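Local coordinates for protein thioredoxin peroxidase 2 (Plasmodium falciparum, PDB 2C0D) that probably reduces hydrogen peroxide and organic hydroperoxides with thiol-derived electrons, as a mitochondrial 2-Cys peroxiredoxin of the malaria parasite, at residues L61-L66 with Y136-D141. Residues are numbered along the deposited sequence; the frame is centred on the assembly and turned at random.
Sequences LLFYPL and YNVLYD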
loop_
_atom_site.group_PDB
_atom_site.type_symbol
_atom_site.label_atom_id
_atom_site.label_comp_id
_atom_site.label_asym_id
_atom_site.label_seq_id
_atom_site.Cartn_x
_atom_site.Cartn_y
_atom_site.Cartn_z
ATOM N N LEU B 61 -3.254 -9.410 -7.062
ATOM C CA LEU B 61 -3.672 -8.680 -8.260
ATOM C C LEU B 61 -2.659 -7.575 -8.518
ATOM O O LEU B 61 -2.466 -6.692 -7.654
ATOM C CB LEU B 61 -5.044 -8.038 -8.078
ATOM C CG LEU B 61 -6.150 -8.966 -7.592
ATOM C CD1 LEU B 61 -7.508 -8.247 -7.565
ATOM C CD2 LEU B 61 -6.202 -10.283 -8.436
ATOM N N LEU B 62 -2.047 -7.570 -9.693
ATOM C CA LEU B 62 -1.028 -6.600 -10.017
ATOM C C LEU B 62 -1.544 -5.752 -11.183
ATOM O O LEU B 62 -1.531 -6.216 -12.337
ATOM C CB LEU B 62 0.262 -7.350 -10.414
ATOM C CG LEU B 62 1.522 -6.555 -10.752
ATOM C CD1 LEU B 62 2.161 -5.952 -9.508
ATOM C CD2 LEU B 62 2.526 -7.480 -11.460
ATOM N N PHE B 63 -2.000 -4.532 -10.896
ATOM C CA PHE B 63 -2.519 -3.643 -11.956
ATOM C C PHE B 63 -1.391 -2.783 -12.528
ATOM O O PHE B 63 -0.445 -2.383 -11.810
ATOM C CB PHE B 63 -3.548 -2.673 -11.366
ATOM C CG PHE B 63 -4.852 -3.324 -10.978
ATOM C CD1 PHE B 63 -5.938 -3.318 -11.874
ATOM C CD2 PHE B 63 -5.006 -3.888 -9.717
ATOM C CE1 PHE B 63 -7.157 -3.883 -11.511
ATOM C CE2 PHE B 63 -6.230 -4.445 -9.331
ATOM C CZ PHE B 63 -7.314 -4.427 -10.222
ATOM N N TYR B 64 -1.477 -2.474 -13.821
ATOM C CA TYR B 64 -0.415 -1.622 -14.425
ATOM C C TYR B 64 -0.949 -0.980 -15.696
ATOM O O TYR B 64 -1.962 -1.465 -16.263
ATOM C CB TYR B 64 0.861 -2.439 -14.738
ATOM C CG TYR B 64 0.529 -3.640 -15.579
ATOM C CD1 TYR B 64 0.408 -3.546 -16.993
ATOM C CD2 TYR B 64 0.258 -4.868 -14.960
ATOM C CE1 TYR B 64 0.031 -4.658 -17.752
ATOM C CE2 TYR B 64 -0.125 -5.980 -15.715
ATOM C CZ TYR B 64 -0.243 -5.868 -17.084
ATOM O OH TYR B 64 -0.634 -7.016 -17.757
ATOM N N PRO B 65 -0.320 0.135 -16.113
ATOM C CA PRO B 65 -0.586 0.819 -17.385
ATOM C C PRO B 65 0.302 0.282 -18.524
ATOM O O PRO B 65 1.433 -0.162 -18.278
ATOM C CB PRO B 65 -0.187 2.279 -17.054
ATOM C CG PRO B 65 1.023 2.111 -16.168
ATOM C CD PRO B 65 0.613 0.911 -15.258
ATOM N N LEU B 66 -0.242 0.304 -19.749
ATOM C CA LEU B 66 0.527 -0.028 -20.949
ATOM C C LEU B 66 0.777 1.168 -21.890
ATOM O O LEU B 66 1.366 0.984 -22.949
ATOM C CB LEU B 66 -0.150 -1.148 -21.743
ATOM C CG LEU B 66 -0.094 -2.554 -21.139
ATOM C CD1 LEU B 66 -0.626 -3.605 -22.156
ATOM C CD2 LEU B 66 1.286 -2.947 -20.664
ATOM N N TYR B 136 -11.594 -1.727 -7.966
ATOM C CA TYR B 136 -10.397 -1.676 -7.070
ATOM C C TYR B 136 -9.851 -0.249 -6.826
ATOM O O TYR B 136 -8.786 -0.106 -6.196
ATOM C CB TYR B 136 -9.326 -2.679 -7.523
ATOM C CG TYR B 136 -9.755 -4.110 -7.258
ATOM C CD1 TYR B 136 -9.384 -4.750 -6.057
ATOM C CD2 TYR B 136 -10.499 -4.836 -8.201
ATOM C CE1 TYR B 136 -9.793 -6.091 -5.777
ATOM C CE2 TYR B 136 -10.923 -6.207 -7.925
ATOM C CZ TYR B 136 -10.555 -6.792 -6.708
ATOM O OH TYR B 136 -10.923 -8.088 -6.406
ATOM N N ASN B 137 -10.608 0.779 -7.277
ATOM C CA ASN B 137 -10.295 2.203 -7.041
ATOM C C ASN B 137 -8.950 2.588 -7.668
ATOM O O ASN B 137 -8.209 3.430 -7.143
ATOM C CB ASN B 137 -10.279 2.484 -5.526
ATOM C CG ASN B 137 -11.658 2.343 -4.891
ATOM O OD1 ASN B 137 -12.689 2.511 -5.539
ATOM N ND2 ASN B 137 -11.675 2.035 -3.586
ATOM N N VAL B 138 -8.602 1.954 -8.797
ATOM C CA VAL B 138 -7.326 2.236 -9.459
ATOM C C VAL B 138 -7.508 2.649 -10.940
ATOM O O VAL B 138 -6.544 2.665 -11.690
ATOM C CB VAL B 138 -6.310 1.057 -9.352
ATOM C CG1 VAL B 138 -5.875 0.862 -7.897
ATOM C CG2 VAL B 138 -6.867 -0.258 -9.945
ATOM N N LEU B 139 -8.713 3.027 -11.328
ATOM C CA LEU B 139 -8.929 3.482 -12.720
ATOM C C LEU B 139 -8.638 4.981 -12.764
ATOM O O LEU B 139 -9.292 5.778 -12.052
ATOM C CB LEU B 139 -10.374 3.218 -13.164
ATOM C CG LEU B 139 -10.665 3.622 -14.619
ATOM C CD1 LEU B 139 -9.726 2.835 -15.596
ATOM C CD2 LEU B 139 -12.113 3.386 -14.959
ATOM N N TYR B 140 -7.650 5.349 -13.563
ATOM C CA TYR B 140 -7.283 6.756 -13.714
ATOM C C TYR B 140 -8.008 7.335 -14.925
ATOM O O TYR B 140 -7.842 6.852 -16.047
ATOM C CB TYR B 140 -5.790 6.854 -13.916
ATOM C CG TYR B 140 -5.351 8.261 -14.215
ATOM C CD1 TYR B 140 -5.290 9.215 -13.207
ATOM C CD2 TYR B 140 -5.050 8.634 -15.512
ATOM C CE1 TYR B 140 -4.883 10.532 -13.480
ATOM C CE2 TYR B 140 -4.634 9.939 -15.806
ATOM C CZ TYR B 140 -4.570 10.870 -14.785
ATOM O OH TYR B 140 -4.171 12.150 -15.115
ATOM N N ASP B 141 -8.759 8.409 -14.696
ATOM C CA ASP B 141 -9.360 9.220 -15.810
ATOM C C ASP B 141 -10.191 8.423 -16.831
ATOM O O ASP B 141 -10.227 8.791 -17.999
ATOM C CB ASP B 141 -8.284 10.006 -16.568
ATOM C CG ASP B 141 -8.853 11.254 -17.258
ATOM O OD1 ASP B 141 -9.797 11.855 -16.704
ATOM O OD2 ASP B 141 -8.311 11.655 -18.294
#
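Phe63, on strand 58-63, faces Val138 with their CA atoms 8.0 Å apart, a spacing at which the two backbones are joined through side chains. This is part of the hydrophobic core of the thioredoxin-like fold of peroxiredoxins: a strand of the central sheet, hydrogen-bonded to strands 91-97 and 144-152, meets the turn that ends helix 131-135. Asn137, with positive phi, closes that helix as the C-prime residue of a Schellman motif, and Tyr136 and Val138, the residues before and after Asn137, both point toward the strand. The flat, wholly apolar ring of Phe63 suits a place beneath them: both Val138 and Tyr136 come to it from the same side of its plane. Val138 CG2 sits over the centre of that ring face, 3.8 Å from the centroid and 12° off the normal, a CH-pi contact. CG1 of this valine lies anti to the carbonyl carbon (chi1 -67°), which places CG2 between N and C and turns it to the ring. At the far end of the Phe63 ring, CZ of Phe63 lies 3.8 Å from Tyr136 CB, and the two rings meet obliquely, their planes at 46°. Tyr136 can bring a hydroxyl into this buried layer because its OH is hydrogen-bonded to the backbone O of Tyr32, while Phe150 packs edge-to-face with its ring. Ile132 and Ser133 of the helix and Ile96 also touch Phe63. Leu61, two residues earlier on the same side of the strand, has a branched apolar side chain that puts a methyl, CD1, over a face of the Tyr136 ring, 3.5 Å from CZ of Tyr136.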